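Local coordinates for protein transcriptional regulator, Crp/Fnr family (PDB 3DV8) that probably regulates transcription as a dimeric Crp/Fnr-family factor, with a cyclic nucleotide-binding-type sensor domain and a helix-turn-helix domain expected to bind DNA, at residues 29-34 against 95-100; 46-51 against 101-106; 52-57 against 69-74. All blocks are in the same frame, centred on the assembly; numbering follows the deposited sequence.

Contact 1 of 3, residues 29-34 against 95-100; sequences QHVKKG and IEAEKD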
loop_
_atom_site.group_PDB
_atom_site.type_symbol
_atom_site.label_atom_id
_atom_site.label_comp_id
_atom_site.label_asym_id
_atom_site.label_seq_id
_atom_site.Cartn_x
_atom_site.Cartn_y
_atom_site.Cartn_z
ATOM N N GLN A 29 -23.797 16.569 2.884
ATOM C CA GLN A 29 -24.454 15.306 2.537
ATOM C C GLN A 29 -24.564 14.377 3.735
ATOM O O GLN A 29 -23.554 14.115 4.386
ATOM C CB GLN A 29 -23.621 14.623 1.448
ATOM C CG GLN A 29 -24.212 13.355 0.835
ATOM C CD GLN A 29 -23.282 12.665 -0.170
ATOM O OE1 GLN A 29 -23.741 12.127 -1.174
ATOM N NE2 GLN A 29 -21.981 12.665 0.105
ATOM N N HIS A 30 -25.787 13.926 4.032
ATOM C CA HIS A 30 -26.042 12.909 5.054
ATOM C C HIS A 30 -26.139 11.601 4.264
ATOM O O HIS A 30 -26.966 11.488 3.355
ATOM C CB HIS A 30 -27.333 13.175 5.852
ATOM C CG HIS A 30 -27.642 12.116 6.877
ATOM N ND1 HIS A 30 -26.934 11.982 8.055
ATOM C CD2 HIS A 30 -28.578 11.135 6.892
ATOM C CE1 HIS A 30 -27.415 10.965 8.747
ATOM N NE2 HIS A 30 -28.420 10.439 8.066
ATOM N N VAL A 31 -25.292 10.632 4.612
ATOM C CA VAL A 31 -25.207 9.331 3.935
ATOM C C VAL A 31 -25.655 8.235 4.901
ATOM O O VAL A 31 -25.080 8.113 5.972
ATOM C CB VAL A 31 -23.736 9.054 3.489
ATOM C CG1 VAL A 31 -23.646 7.793 2.660
ATOM C CG2 VAL A 31 -23.192 10.227 2.691
ATOM N N LYS A 32 -26.681 7.459 4.538
ATOM C CA LYS A 32 -27.157 6.350 5.390
ATOM C C LYS A 32 -26.199 5.159 5.286
ATOM O O LYS A 32 -25.501 5.006 4.273
ATOM C CB LYS A 32 -28.596 5.927 5.049
ATOM C CG LYS A 32 -29.629 7.008 5.339
ATOM C CD LYS A 32 -31.055 6.497 5.269
ATOM C CE LYS A 32 -32.059 7.627 5.537
ATOM N NZ LYS A 32 -33.458 7.141 5.755
ATOM N N LYS A 33 -26.179 4.328 6.334
ATOM C CA LYS A 33 -25.283 3.171 6.381
ATOM C C LYS A 33 -25.610 2.161 5.296
ATOM O O LYS A 33 -26.775 1.900 5.045
ATOM C CB LYS A 33 -25.244 2.495 7.762
ATOM C CG LYS A 33 -26.438 1.661 8.193
ATOM C CD LYS A 33 -26.202 1.057 9.583
ATOM C CE LYS A 33 -25.280 -0.146 9.569
ATOM N NZ LYS A 33 -24.772 -0.419 10.948
ATOM N N GLY A 34 -24.574 1.605 4.673
ATOM C CA GLY A 34 -24.716 0.686 3.553
ATOM C C GLY A 34 -24.626 1.362 2.192
ATOM O O GLY A 34 -24.613 0.655 1.173
ATOM N N ILE A 95 -15.621 2.761 -1.442
ATOM C CA ILE A 95 -15.792 3.457 -0.160
ATOM C C ILE A 95 -17.287 3.479 0.144
ATOM O O ILE A 95 -18.091 3.865 -0.725
ATOM C CB ILE A 95 -15.233 4.902 -0.169
ATOM C CG1 ILE A 95 -13.798 4.939 -0.742
ATOM C CG2 ILE A 95 -15.247 5.469 1.245
ATOM C CD1 ILE A 95 -13.268 6.328 -1.002
ATOM N N GLU A 96 -17.654 3.044 1.354
ATOM C CA GLU A 96 -19.054 3.011 1.783
ATOM C C GLU A 96 -19.222 3.415 3.248
ATOM O O GLU A 96 -18.278 3.293 4.034
ATOM C CB GLU A 96 -19.638 1.612 1.549
ATOM C CG GLU A 96 -19.072 0.524 2.468
ATOM C CD GLU A 96 -19.607 -0.869 2.186
ATOM O OE1 GLU A 96 -20.151 -1.122 1.090
ATOM O OE2 GLU A 96 -19.458 -1.724 3.079
ATOM N N ALA A 97 -20.435 3.854 3.600
ATOM C CA ALA A 97 -20.776 4.260 4.973
ATOM C C ALA A 97 -21.119 3.038 5.839
ATOM O O ALA A 97 -22.081 2.323 5.543
ATOM C CB ALA A 97 -21.963 5.248 4.965
ATOM N N GLU A 98 -20.335 2.800 6.889
ATOM C CA GLU A 98 -20.618 1.718 7.865
ATOM C C GLU A 98 -21.653 2.105 8.919
ATOM O O GLU A 98 -22.256 1.228 9.538
ATOM C CB GLU A 98 -19.353 1.234 8.561
ATOM C CG GLU A 98 -18.519 0.363 7.704
ATOM C CD GLU A 98 -17.373 -0.228 8.476
ATOM O OE1 GLU A 98 -16.554 0.547 9.034
ATOM O OE2 GLU A 98 -17.301 -1.472 8.500
ATOM N N LYS A 99 -21.767 3.403 9.178
ATOM C CA LYS A 99 -22.792 3.989 10.038
ATOM C C LYS A 99 -23.293 5.201 9.277
ATOM O O LYS A 99 -22.662 5.595 8.276
ATOM C CB LYS A 99 -22.198 4.399 11.378
ATOM C CG LYS A 99 -21.689 3.215 12.203
ATOM C CD LYS A 99 -21.185 3.687 13.560
ATOM C CE LYS A 99 -20.885 2.528 14.488
ATOM N NZ LYS A 99 -19.732 1.757 14.032
ATOM N N ASP A 100 -24.430 5.765 9.704
ATOM C CA ASP A 100 -24.978 6.988 9.079
ATOM C C ASP A 100 -23.931 8.073 9.237
ATOM O O ASP A 100 -23.483 8.309 10.356
ATOM C CB ASP A 100 -26.283 7.445 9.738
ATOM C CG ASP A 100 -27.460 6.544 9.426
ATOM O OD1 ASP A 100 -27.309 5.521 8.721
ATOM O OD2 ASP A 100 -28.562 6.879 9.901
HETATM O O HOH W 1 -30.478 8.525 8.601
#
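K32 and K33 face D100 and K99 where the chain after strand 27-31 runs beside the turn after strand 94-97, the CA atoms of K32 and D100 lying 4.3 Å apart. One nearly straight backbone bond ties the two together, G34 N to A97 O at 2.7 Å with an N-H...O angle of 176°. The carboxylate of D100 supplies the second tie: its CG stands anti to the carbonyl carbon, and OD1 takes the K33 amide at 2.9 Å on its anti side. Its other oxygen, OD2, accepts from a water that also meets H30 NE2 in the plane of the imidazole. Ring and carboxylate planes are 85° apart, with H30 CE1 lying 3.8 Å from D100 CB. ND1 of the same ring is hydrogen-bonded to D102 OD1. K33 CB rests near the K99 backbone; the bend at chi3 (-78°) brings K33 CE to 3.3 Å from E98 O, and NZ makes a weak bond to the same oxygen. Apart from these polar ties, V31 CG1 touches A97 CB at 3.8 Å. In this jelly-roll, cupin-like domain the contact joins the ends of strands from its two sheets. Both oxygens of D100 are thus engaged by donors, one by a main-chain N-H and one by water, which would probably favour its charged form.

Contact 2 of 3, residues 46-51 against 101-106; sequences GLLLVK and TDLWII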
loop_
_atom_site.group_PDB
_atom_site.type_symbol
_atom_site.label_atom_id
_atom_site.label_comp_id
_atom_site.label_asym_id
_atom_site.label_seq_id
_atom_site.Cartn_x
_atom_site.Cartn_y
_atom_site.Cartn_z
ATOM N N GLY A 46 -15.132 13.798 -5.041
ATOM C CA GLY A 46 -14.211 14.762 -4.434
ATOM C C GLY A 46 -13.668 14.281 -3.110
ATOM O O GLY A 46 -13.899 13.130 -2.729
ATOM N N LEU A 47 -12.933 15.157 -2.423
ATOM C CA LEU A 47 -12.401 14.843 -1.090
ATOM C C LEU A 47 -13.562 14.919 -0.109
ATOM O O LEU A 47 -14.397 15.811 -0.234
ATOM C CB LEU A 47 -11.268 15.784 -0.653
ATOM C CG LEU A 47 -9.910 15.564 -1.335
ATOM C CD1 LEU A 47 -9.867 16.037 -2.794
ATOM C CD2 LEU A 47 -8.846 16.268 -0.540
ATOM N N LEU A 48 -13.619 13.974 0.833
ATOM C CA LEU A 48 -14.693 13.896 1.830
ATOM C C LEU A 48 -14.118 14.216 3.206
ATOM O O LEU A 48 -13.115 13.630 3.588
ATOM C CB LEU A 48 -15.347 12.498 1.866
ATOM C CG LEU A 48 -15.701 11.827 0.534
ATOM C CD1 LEU A 48 -16.176 10.402 0.745
ATOM C CD2 LEU A 48 -16.722 12.632 -0.247
ATOM N N LEU A 49 -14.737 15.160 3.921
ATOM C CA LEU A 49 -14.372 15.503 5.300
ATOM C C LEU A 49 -15.512 14.925 6.145
ATOM O O LEU A 49 -16.677 15.329 6.000
ATOM C CB LEU A 49 -14.241 17.019 5.495
ATOM C CG LEU A 49 -13.788 17.519 6.877
ATOM C CD1 LEU A 49 -12.402 16.983 7.261
ATOM C CD2 LEU A 49 -13.796 19.055 6.949
ATOM N N VAL A 50 -15.182 13.950 6.983
ATOM C CA VAL A 50 -16.166 13.291 7.835
ATOM C C VAL A 50 -16.445 14.178 9.051
ATOM O O VAL A 50 -15.599 14.303 9.932
ATOM C CB VAL A 50 -15.676 11.867 8.269
ATOM C CG1 VAL A 50 -16.658 11.205 9.244
ATOM C CG2 VAL A 50 -15.450 10.968 7.040
ATOM N N LYS A 51 -17.609 14.831 9.070
ATOM C CA LYS A 51 -18.041 15.618 10.239
ATOM C C LYS A 51 -18.352 14.643 11.380
ATOM O O LYS A 51 -17.882 14.829 12.508
ATOM C CB LYS A 51 -19.283 16.472 9.948
ATOM C CG LYS A 51 -19.680 17.402 11.119
ATOM C CD LYS A 51 -21.066 18.008 10.951
ATOM C CE LYS A 51 -21.496 18.745 12.212
ATOM N NZ LYS A 51 -22.887 19.257 12.106
ATOM N N THR A 101 -23.540 8.708 8.134
ATOM C CA THR A 101 -22.442 9.674 8.149
ATOM C C THR A 101 -22.778 11.043 7.547
ATOM O O THR A 101 -23.404 11.127 6.491
ATOM C CB THR A 101 -21.217 9.076 7.427
ATOM O OG1 THR A 101 -20.927 7.788 7.989
ATOM C CG2 THR A 101 -19.994 9.977 7.575
ATOM N N ASP A 102 -22.361 12.096 8.252
ATOM C CA ASP A 102 -22.480 13.485 7.801
ATOM C C ASP A 102 -21.126 13.877 7.215
ATOM O O ASP A 102 -20.125 13.901 7.936
ATOM C CB ASP A 102 -22.838 14.417 8.961
ATOM C CG ASP A 102 -24.227 14.177 9.484
ATOM O OD1 ASP A 102 -25.163 14.086 8.660
ATOM O OD2 ASP A 102 -24.390 14.115 10.720
ATOM N N LEU A 103 -21.119 14.168 5.910
ATOM C CA LEU A 103 -19.920 14.532 5.154
ATOM C C LEU A 103 -20.031 15.922 4.537
ATOM O O LEU A 103 -21.124 16.445 4.330
ATOM C CB LEU A 103 -19.711 13.579 3.957
ATOM C CG LEU A 103 -19.473 12.080 4.071
ATOM C CD1 LEU A 103 -20.649 11.377 4.712
ATOM C CD2 LEU A 103 -19.262 11.516 2.673
ATOM N N TRP A 104 -18.860 16.489 4.270
ATOM C CA TRP A 104 -18.697 17.662 3.426
ATOM C C TRP A 104 -17.881 17.127 2.255
ATOM O O TRP A 104 -16.979 16.298 2.464
ATOM C CB TRP A 104 -17.896 18.775 4.085
ATOM C CG TRP A 104 -18.609 19.528 5.112
ATOM C CD1 TRP A 104 -19.653 20.368 4.919
ATOM C CD2 TRP A 104 -18.294 19.578 6.503
ATOM N NE1 TRP A 104 -20.037 20.924 6.113
ATOM C CE2 TRP A 104 -19.216 20.458 7.105
ATOM C CE3 TRP A 104 -17.324 18.954 7.307
ATOM C CZ2 TRP A 104 -19.205 20.736 8.484
ATOM C CZ3 TRP A 104 -17.312 19.227 8.685
ATOM C CH2 TRP A 104 -18.249 20.113 9.255
ATOM N N ILE A 105 -18.203 17.580 1.044
ATOM C CA ILE A 105 -17.462 17.210 -0.159
ATOM C C ILE A 105 -16.848 18.477 -0.778
ATOM O O ILE A 105 -17.550 19.463 -0.991
ATOM C CB ILE A 105 -18.341 16.505 -1.213
ATOM C CG1 ILE A 105 -19.200 15.395 -0.581
ATOM C CG2 ILE A 105 -17.448 15.947 -2.341
ATOM C CD1 ILE A 105 -20.022 14.602 -1.591
ATOM N N ILE A 106 -15.535 18.457 -0.999
ATOM C CA ILE A 106 -14.830 19.516 -1.715
ATOM C C ILE A 106 -14.736 18.924 -3.124
ATOM O O ILE A 106 -14.064 17.906 -3.285
ATOM C CB ILE A 106 -13.403 19.779 -1.165
ATOM C CG1 ILE A 106 -13.443 20.174 0.315
ATOM C CG2 ILE A 106 -12.706 20.877 -1.991
ATOM C CD1 ILE A 106 -12.065 20.316 0.927
HETATM O O HOH W 2 -24.366 17.150 11.111
#
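L49 and W104 sit opposite each other in an antiparallel ladder between strands 46-50 and 101-106, neighbours in one sheet of the jelly-roll that builds cyclic nucleotide-binding domains. Paired bonds flank L49, its N reaching W104 O at 2.9 Å and W104 N returning to L49 O; L47 and I106 repeat the pairing, though the bond from L47 N is weak.

The side chains sort by face. L48, V50, L103 and I105 line one of them. There the two methyls of L48 spread like a fork: CD1 reaches L103 CD2 at 3.8 Å, while CD2 lies beside I105 CG1 at 3.7 Å, so one leucine bridges two residues of the facing strand. I37 of strand 36-39 also packs on L48 and L103. V50 CG1 meets T101 CG2 near the end of the ladder.

On the other face the indole of W104 forms a broad wall. L49 runs alongside it, its CG anti to the backbone N (chi1 -177°), and brings CD2 obliquely to 3.5 Å from W104 CE3. K51 crosses the far part of the same ring system: CB stands 4.1 Å from the six-membered ring centroid, an off-centre CH-pi contact, and CG lies close to CH2. Y7 and F8 add to the packing around L49, and Y111 of helix 108-117 covers L47 and I106.

G46, whose CA lies 3.4 Å from I106 O, has backbone angles at which a CB would crowd the preceding carbonyl. At the other end K51 N bonds to D102 O. D102 OD1 is held by H30 ND1, and K51 NZ lies 2.8 Å from a water that donates weakly to D102 OD2.

Contact 3 of 3, residues 52-57 against 69-74; sequences SGQLRT and LYRLFD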
loop_
_atom_site.group_PDB
_atom_site.type_symbol
_atom_site.label_atom_id
_atom_site.label_comp_id
_atom_site.label_asym_id
_atom_site.label_seq_id
_atom_site.Cartn_x
_atom_site.Cartn_y
_atom_site.Cartn_z
ATOM N N SER A 52 -19.149 13.616 11.068
ATOM C CA SER A 52 -19.568 12.620 12.048
ATOM C C SER A 52 -20.012 11.326 11.368
ATOM O O SER A 52 -20.931 11.352 10.558
ATOM C CB SER A 52 -20.716 13.198 12.881
ATOM O OG SER A 52 -21.209 12.263 13.813
ATOM N N GLY A 53 -19.359 10.211 11.696
ATOM C CA GLY A 53 -19.690 8.903 11.120
ATOM C C GLY A 53 -18.511 7.956 10.936
ATOM O O GLY A 53 -17.457 8.109 11.571
ATOM N N GLN A 54 -18.707 6.977 10.052
ATOM C CA GLN A 54 -17.725 5.929 9.805
ATOM C C GLN A 54 -17.804 5.425 8.354
ATOM O O GLN A 54 -18.875 5.001 7.904
ATOM C CB GLN A 54 -17.957 4.791 10.802
ATOM C CG GLN A 54 -16.874 3.701 10.814
ATOM C CD GLN A 54 -17.158 2.615 11.845
ATOM O OE1 GLN A 54 -17.481 2.900 12.999
ATOM N NE2 GLN A 54 -17.028 1.369 11.431
ATOM N N LEU A 55 -16.673 5.525 7.637
ATOM C CA LEU A 55 -16.530 5.079 6.246
ATOM C C LEU A 55 -15.548 3.918 6.188
ATOM O O LEU A 55 -14.639 3.805 7.026
ATOM C CB LEU A 55 -16.043 6.206 5.330
ATOM C CG LEU A 55 -16.903 7.472 5.231
ATOM C CD1 LEU A 55 -16.240 8.467 4.264
ATOM C CD2 LEU A 55 -18.348 7.163 4.796
ATOM N N ARG A 56 -15.736 3.072 5.183
ATOM C CA ARG A 56 -14.926 1.890 4.982
ATOM C C ARG A 56 -14.406 1.817 3.538
ATOM O O ARG A 56 -15.209 1.677 2.603
ATOM C CB ARG A 56 -15.808 0.687 5.269
ATOM C CG ARG A 56 -15.123 -0.662 5.180
ATOM C CD ARG A 56 -16.040 -1.698 4.572
ATOM N NE ARG A 56 -15.318 -2.936 4.287
ATOM C CZ ARG A 56 -15.769 -3.934 3.535
ATOM N NH1 ARG A 56 -16.929 -3.844 2.898
ATOM N NH2 ARG A 56 -15.004 -5.008 3.370
ATOM N N THR A 57 -13.074 1.902 3.375
ATOM C CA THR A 57 -12.415 1.764 2.075
ATOM C C THR A 57 -12.009 0.302 1.929
ATOM O O THR A 57 -11.340 -0.238 2.791
ATOM C CB THR A 57 -11.211 2.681 1.938
ATOM O OG1 THR A 57 -11.669 4.028 2.038
ATOM C CG2 THR A 57 -10.509 2.485 0.578
ATOM N N LEU A 69 -9.231 -2.044 3.517
ATOM C CA LEU A 69 -7.923 -1.407 3.498
ATOM C C LEU A 69 -7.757 -0.566 4.770
ATOM O O LEU A 69 -6.754 -0.685 5.470
ATOM C CB LEU A 69 -7.737 -0.562 2.237
ATOM C CG LEU A 69 -7.837 -1.311 0.898
ATOM C CD1 LEU A 69 -7.528 -0.354 -0.236
ATOM C CD2 LEU A 69 -6.900 -2.509 0.826
ATOM N N TYR A 70 -8.742 0.274 5.060
ATOM C CA TYR A 70 -8.733 1.122 6.255
ATOM C C TYR A 70 -10.124 1.682 6.488
ATOM O O TYR A 70 -11.000 1.584 5.618
ATOM C CB TYR A 70 -7.733 2.287 6.096
ATOM C CG TYR A 70 -7.968 3.128 4.856
ATOM C CD1 TYR A 70 -8.848 4.216 4.879
ATOM C CD2 TYR A 70 -7.318 2.820 3.645
ATOM C CE1 TYR A 70 -9.092 4.977 3.735
ATOM C CE2 TYR A 70 -7.539 3.581 2.491
ATOM C CZ TYR A 70 -8.437 4.656 2.541
ATOM O OH TYR A 70 -8.666 5.416 1.417
ATOM N N ARG A 71 -10.300 2.281 7.660
ATOM C CA ARG A 71 -11.534 2.959 8.043
ATOM C C ARG A 71 -11.249 4.438 8.323
ATOM O O ARG A 71 -10.167 4.798 8.801
ATOM C CB ARG A 71 -12.153 2.296 9.269
ATOM C CG ARG A 71 -12.894 1.000 8.971
ATOM C CD ARG A 71 -13.183 0.267 10.274
ATOM N NE ARG A 71 -14.301 -0.678 10.227
ATOM C CZ ARG A 71 -14.601 -1.550 11.198
ATOM N NH1 ARG A 71 -13.830 -1.705 12.279
ATOM N NH2 ARG A 71 -15.665 -2.331 11.068
ATOM N N LEU A 72 -12.236 5.275 8.000
ATOM C CA LEU A 72 -12.204 6.712 8.251
ATOM C C LEU A 72 -13.322 7.016 9.264
ATOM O O LEU A 72 -14.449 6.534 9.106
ATOM C CB LEU A 72 -12.407 7.484 6.946
ATOM C CG LEU A 72 -11.411 7.241 5.803
ATOM C CD1 LEU A 72 -11.854 8.044 4.599
ATOM C CD2 LEU A 72 -9.976 7.613 6.189
ATOM N N PHE A 73 -12.991 7.795 10.300
ATOM C CA PHE A 73 -13.917 8.173 11.396
ATOM C C PHE A 73 -14.146 9.695 11.407
ATOM O O PHE A 73 -13.773 10.373 10.446
ATOM C CB PHE A 73 -13.328 7.687 12.727
ATOM C CG PHE A 73 -13.095 6.213 12.770
ATOM C CD1 PHE A 73 -14.146 5.342 13.078
ATOM C CD2 PHE A 73 -11.831 5.686 12.499
ATOM C CE1 PHE A 73 -13.944 3.958 13.126
ATOM C CE2 PHE A 73 -11.605 4.298 12.544
ATOM C CZ PHE A 73 -12.663 3.429 12.860
ATOM N N ASP A 74 -14.774 10.221 12.468
ATOM C CA ASP A 74 -15.013 11.675 12.637
ATOM C C ASP A 74 -13.687 12.426 12.487
ATOM O O ASP A 74 -12.685 11.978 13.029
ATOM C CB ASP A 74 -15.618 12.011 14.023
ATOM C CG ASP A 74 -16.965 11.319 14.289
ATOM O OD1 ASP A 74 -17.345 10.389 13.548
ATOM O OD2 ASP A 74 -17.655 11.698 15.254
#
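Y70 carries its CG between the backbone N and the carbonyl carbon (chi1 55°), and T57 has OG1 anti to its own carbonyl carbon; the threonine lies over one face of the phenol ring. T57 CB stands 3.7 Å from the Y70 ring centroid, 21° off the normal, in a CH-pi contact offset toward the rim. OG1 lies over the CE1 and CZ side, CG2 nearer CE2 and OH. A serine in place of Y70 would remove the ring and would probably leave T57 without its CH-pi partner and open a gap beside L72, whose CG meets the ring edge.

Strands 55-57 and 69-72 form an antiparallel hairpin ladder. L55 and L72 exchange two backbone bonds, the shorter from L55 N to L72 O at 2.8 Å. T57 O accepts from L69 N at 2.9 Å and, weakly, from Y70 N, because L69 and Y70 both face T57 in a classic beta bulge. Beyond the ladder D74 OD1 takes the G53 amide N at 2.7 Å, the donor coming from above the carboxylate plane yet almost straight (179°).

At the end of the ladder Q54 meets F73 and R71. Its CG lies 3.7 Å from F73 CE1, its OE1 sits at the edge of that ring, and its NE2 stands 3.5 Å above the plane of the R71 guanidinium. Q54 NE2 bonds E98 OE1, which also forms a salt bridge with R71 NE, while Q54 OE1 takes K99 NZ.

I162 of helix 148-163 packs on Q54, R71 and F73. Helix 119-145 borders Y70, L72 and L69, and M137 of the second subunit also reaches L69. Strand 55-60 pairs on its other edge with strand 94-97.

In the fold
Contact 2 is the most buried of the three, a regular ladder inside one sheet whose chemistry is mainly backbone pairing and hydrocarbon packing. Contact 3 is a hairpin in the other sheet, near the centre of the chain, with side chains packed against helices and, at L69, the second subunit. Contact 1 is the most exposed, built largely from loop residues, with a carboxylate and a water, and it links the two sheets by their ends. All three meet around residues 98-102: E98 and K99 bond Q54 of contact 3, while the main chain of T101 and side chain of D102 in contact 2 hold V31 and H30. Contact 3 is nested inside the loops closed by both others.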